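Local coordinates for putative transcriptional regulator protein (Vibrio parahaemolyticus, PDB 3ER6) that probably binds specific DNA sequences as an AraC-type transcription regulator, seen here as its DJ-1/PfpI-family domain without the DNA-binding part, at the interface of chains A and B. Residues are numbered along the deposited sequence; one frame, centred on the assembly and turned at random. Chains: chain A/B, Putative transcriptional regulator protein.

The interface of chains A and B. Residues chain A 28-29, 33, 195; chain B 19-20, 58, 170.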
ATOM      1  N   LEU A  28      -2.412   6.758   3.845  1.00 25.00           N
ATOM      2  CA  LEU A  28      -3.270   7.884   3.504  1.00 25.82           C
ATOM      3  C   LEU A  28      -4.622   7.452   2.953  1.00 25.57           C
ATOM      4  O   LEU A  28      -5.648   8.107   3.212  1.00 26.95           O
ATOM      5  CB  LEU A  28      -2.577   8.827   2.489  1.00 25.19           C
ATOM      6  CG  LEU A  28      -1.285   9.493   3.005  1.00 27.23           C
ATOM      7  CD1 LEU A  28      -0.726  10.500   1.999  1.00 30.91           C
ATOM      8  CD2 LEU A  28      -1.441  10.122   4.440  1.00 27.54           C
ATOM      9  N   GLU A  29      -4.638   6.411   2.132  1.00 24.21           N
ATOM     10  CA  GLU A  29      -5.925   5.923   1.641  1.00 24.12           C
ATOM     11  C   GLU A  29      -6.781   5.533   2.815  1.00 23.71           C
ATOM     12  O   GLU A  29      -7.977   5.796   2.798  1.00 24.86           O
ATOM     13  CB  GLU A  29      -5.680   4.682   0.756  1.00 23.24           C
ATOM     14  CG  GLU A  29      -5.077   5.148  -0.613  1.00 22.73           C
ATOM     15  CD  GLU A  29      -4.699   4.009  -1.614  1.00 26.08           C
ATOM     16  OE1 GLU A  29      -5.008   2.856  -1.357  1.00 27.54           O
ATOM     17  OE2 GLU A  29      -4.078   4.341  -2.642  1.00 25.71           O
ATOM     18  N   THR A  33     -10.189   7.683   3.763  1.00 27.48           N
ATOM     19  CA  THR A  33     -11.417   6.885   3.761  1.00 28.39           C
ATOM     20  C   THR A  33     -12.191   7.011   5.080  1.00 27.82           C
ATOM     21  O   THR A  33     -13.394   7.184   5.083  1.00 29.33           O
ATOM     22  CB  THR A  33     -11.134   5.388   3.346  1.00 28.79           C
ATOM     23  OG1 THR A  33     -10.499   5.399   2.043  1.00 28.57           O
ATOM     24  CG2 THR A  33     -12.454   4.546   3.306  1.00 30.09           C
ATOM     25  N   PHE A 195     -14.078  -1.935   6.602  1.00 35.30           N
ATOM     26  CA  PHE A 195     -13.510  -1.599   5.264  1.00 34.87           C
ATOM     27  C   PHE A 195     -12.269  -2.436   5.008  1.00 34.27           C
ATOM     28  O   PHE A 195     -12.040  -2.915   3.910  1.00 34.84           O
ATOM     29  CB  PHE A 195     -13.190  -0.080   5.182  1.00 34.23           C
ATOM     30  CG  PHE A 195     -12.247   0.315   4.034  1.00 36.86           C
ATOM     31  CD1 PHE A 195     -12.677   0.310   2.701  1.00 35.55           C
ATOM     32  CD2 PHE A 195     -10.947   0.753   4.300  1.00 35.00           C
ATOM     33  CE1 PHE A 195     -11.760   0.702   1.655  1.00 35.66           C
ATOM     34  CE2 PHE A 195     -10.084   1.165   3.294  1.00 32.73           C
ATOM     35  CZ  PHE A 195     -10.460   1.144   2.001  1.00 32.80           C
TER
ATOM     36  N   ARG B  19      -7.271   7.064  -6.442  1.00 25.85           N
ATOM     37  CA  ARG B  19      -7.918   7.027  -5.095  1.00 26.23           C
ATOM     38  C   ARG B  19      -7.480   5.794  -4.349  1.00 25.86           C
ATOM     39  O   ARG B  19      -7.380   5.771  -3.091  1.00 25.39           O
ATOM     40  CB  ARG B  19      -9.475   6.992  -5.230  1.00 27.35           C
ATOM     41  CG  ARG B  19     -10.128   8.207  -6.007  1.00 29.52           C
ATOM     42  CD  ARG B  19      -9.914   9.507  -5.254  1.00 30.19           C
ATOM     43  NE  ARG B  19      -8.630  10.115  -5.529  1.00 32.96           N
ATOM     44  CZ  ARG B  19      -8.047  11.046  -4.760  1.00 34.80           C
ATOM     45  NH1 ARG B  19      -6.889  11.560  -5.105  1.00 32.19           N
ATOM     46  NH2 ARG B  19      -8.627  11.471  -3.638  1.00 32.57           N
ATOM     47  N   TYR B  20      -7.225   4.727  -5.101  1.00 24.24           N
ATOM     48  CA  TYR B  20      -6.874   3.458  -4.456  1.00 24.93           C
ATOM     49  C   TYR B  20      -5.826   2.744  -5.307  1.00 25.44           C
ATOM     50  O   TYR B  20      -6.176   1.860  -6.052  1.00 27.36           O
ATOM     51  CB  TYR B  20      -8.119   2.579  -4.233  1.00 24.83           C
ATOM     52  CG  TYR B  20      -9.038   3.174  -3.167  1.00 25.19           C
ATOM     53  CD1 TYR B  20      -8.715   3.082  -1.807  1.00 25.41           C
ATOM     54  CD2 TYR B  20     -10.153   3.914  -3.543  1.00 26.30           C
ATOM     55  CE1 TYR B  20      -9.555   3.680  -0.822  1.00 29.27           C
ATOM     56  CE2 TYR B  20     -11.008   4.499  -2.591  1.00 28.45           C
ATOM     57  CZ  TYR B  20     -10.667   4.428  -1.243  1.00 25.04           C
ATOM     58  OH  TYR B  20     -11.518   4.983  -0.293  1.00 28.87           O
ATOM     59  N   ARG B  58      -3.541  10.420  -3.504  1.00 28.34           N
ATOM     60  CA  ARG B  58      -3.801  11.188  -2.276  1.00 28.66           C
ATOM     61  C   ARG B  58      -2.526  11.897  -1.778  1.00 28.84           C
ATOM     62  O   ARG B  58      -1.388  11.479  -2.091  1.00 29.57           O
ATOM     63  CB  ARG B  58      -4.412  10.274  -1.202  1.00 26.83           C
ATOM     64  CG  ARG B  58      -5.782   9.679  -1.671  1.00 28.24           C
ATOM     65  CD  ARG B  58      -6.282   8.661  -0.702  1.00 31.89           C
ATOM     66  NE  ARG B  58      -7.482   7.949  -1.212  1.00 32.08           N
ATOM     67  CZ  ARG B  58      -8.750   8.315  -1.061  1.00 33.49           C
ATOM     68  NH1 ARG B  58      -9.072   9.466  -0.447  1.00 29.82           N
ATOM     69  NH2 ARG B  58      -9.716   7.513  -1.544  1.00 32.00           N
ATOM     70  N   TYR B 170      -5.515  -4.461   1.287  1.00 32.34           N
ATOM     71  CA  TYR B 170      -4.087  -4.188   1.310  1.00 35.13           C
ATOM     72  C   TYR B 170      -3.146  -5.362   1.571  1.00 37.05           C
ATOM     73  O   TYR B 170      -1.903  -5.247   1.335  1.00 38.14           O
ATOM     74  CB  TYR B 170      -3.755  -3.047   2.275  1.00 35.24           C
ATOM     75  CG  TYR B 170      -4.458  -1.776   1.867  1.00 34.04           C
ATOM     76  CD1 TYR B 170      -4.058  -1.073   0.718  1.00 33.19           C
ATOM     77  CD2 TYR B 170      -5.553  -1.297   2.612  1.00 35.18           C
ATOM     78  CE1 TYR B 170      -4.715   0.090   0.346  1.00 32.01           C
ATOM     79  CE2 TYR B 170      -6.235  -0.176   2.227  1.00 29.49           C
ATOM     80  CZ  TYR B 170      -5.785   0.525   1.109  1.00 31.50           C
ATOM     81  OH  TYR B 170      -6.451   1.641   0.722  1.00 33.11           O
TER
HETATM   82  O   HOH W   1      -4.125   7.213  -3.289  1.00 30.40           O
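A:Glu29 reaches out of helix 22-37 of chain A and lays its side chain among B:Tyr20, B:Arg58 and B:Tyr170, all on loops of chain B. This is one patch of a two-fold symmetric interface between two DJ-1/PfpI-type domains, so it recurs with the chains exchanged; whether the intact protein pairs this way in solution the structure alone does not show. The packed part centres on the glutamate. Its CG sits anti to the carbonyl carbon (chi1 -74°) and the chain runs on extended, which carries the carboxylate past the backbone of B:Arg19 to B:Tyr20, where CD lies 3.6 Å from B:Tyr20 CA. B:Tyr170 comes in tip first: its phenol OH donates at 2.8 Å to the anti lone pair of A:Glu29 OE1, the one pointing away from OE2, and OE1 lies in the plane of the B:Tyr170 ring, at its edge. From the other flank B:Arg58 crosses the glutamate at about a right angle, its CD packed against A:Glu29 CA. Its guanidinium turns away from the carboxylate; instead NE donates to B:Arg19 O in the carbonyl plane, on a lone pair, at 2.9 Å, which helps fix the arginine's rotation. With A:Glu29 OE2 5.2 Å from B:Arg58 NE there is no salt bridge, though the opposite charge may still steady the carboxylate. Further along the helix, A:Thr33 OG1 and the phenol OH of B:Tyr20 share a hydrogen bond of 2.6 Å, and OG1 also donates to A:Glu29 O one turn back, tying the phenol to the helix backbone. Contact is looser towards A:Phe195, whose ring carries A:Thr33 CG2 over the centre of one face and touches B:Tyr20 CE1 through CZ at 3.9 Å. The other carboxylate oxygen of the glutamate also has a less direct link to chain B: a water bridges the subunits there, 2.9 Å from A:Glu29 OE2 and 3.3 Å from the backbone N of B:Arg58.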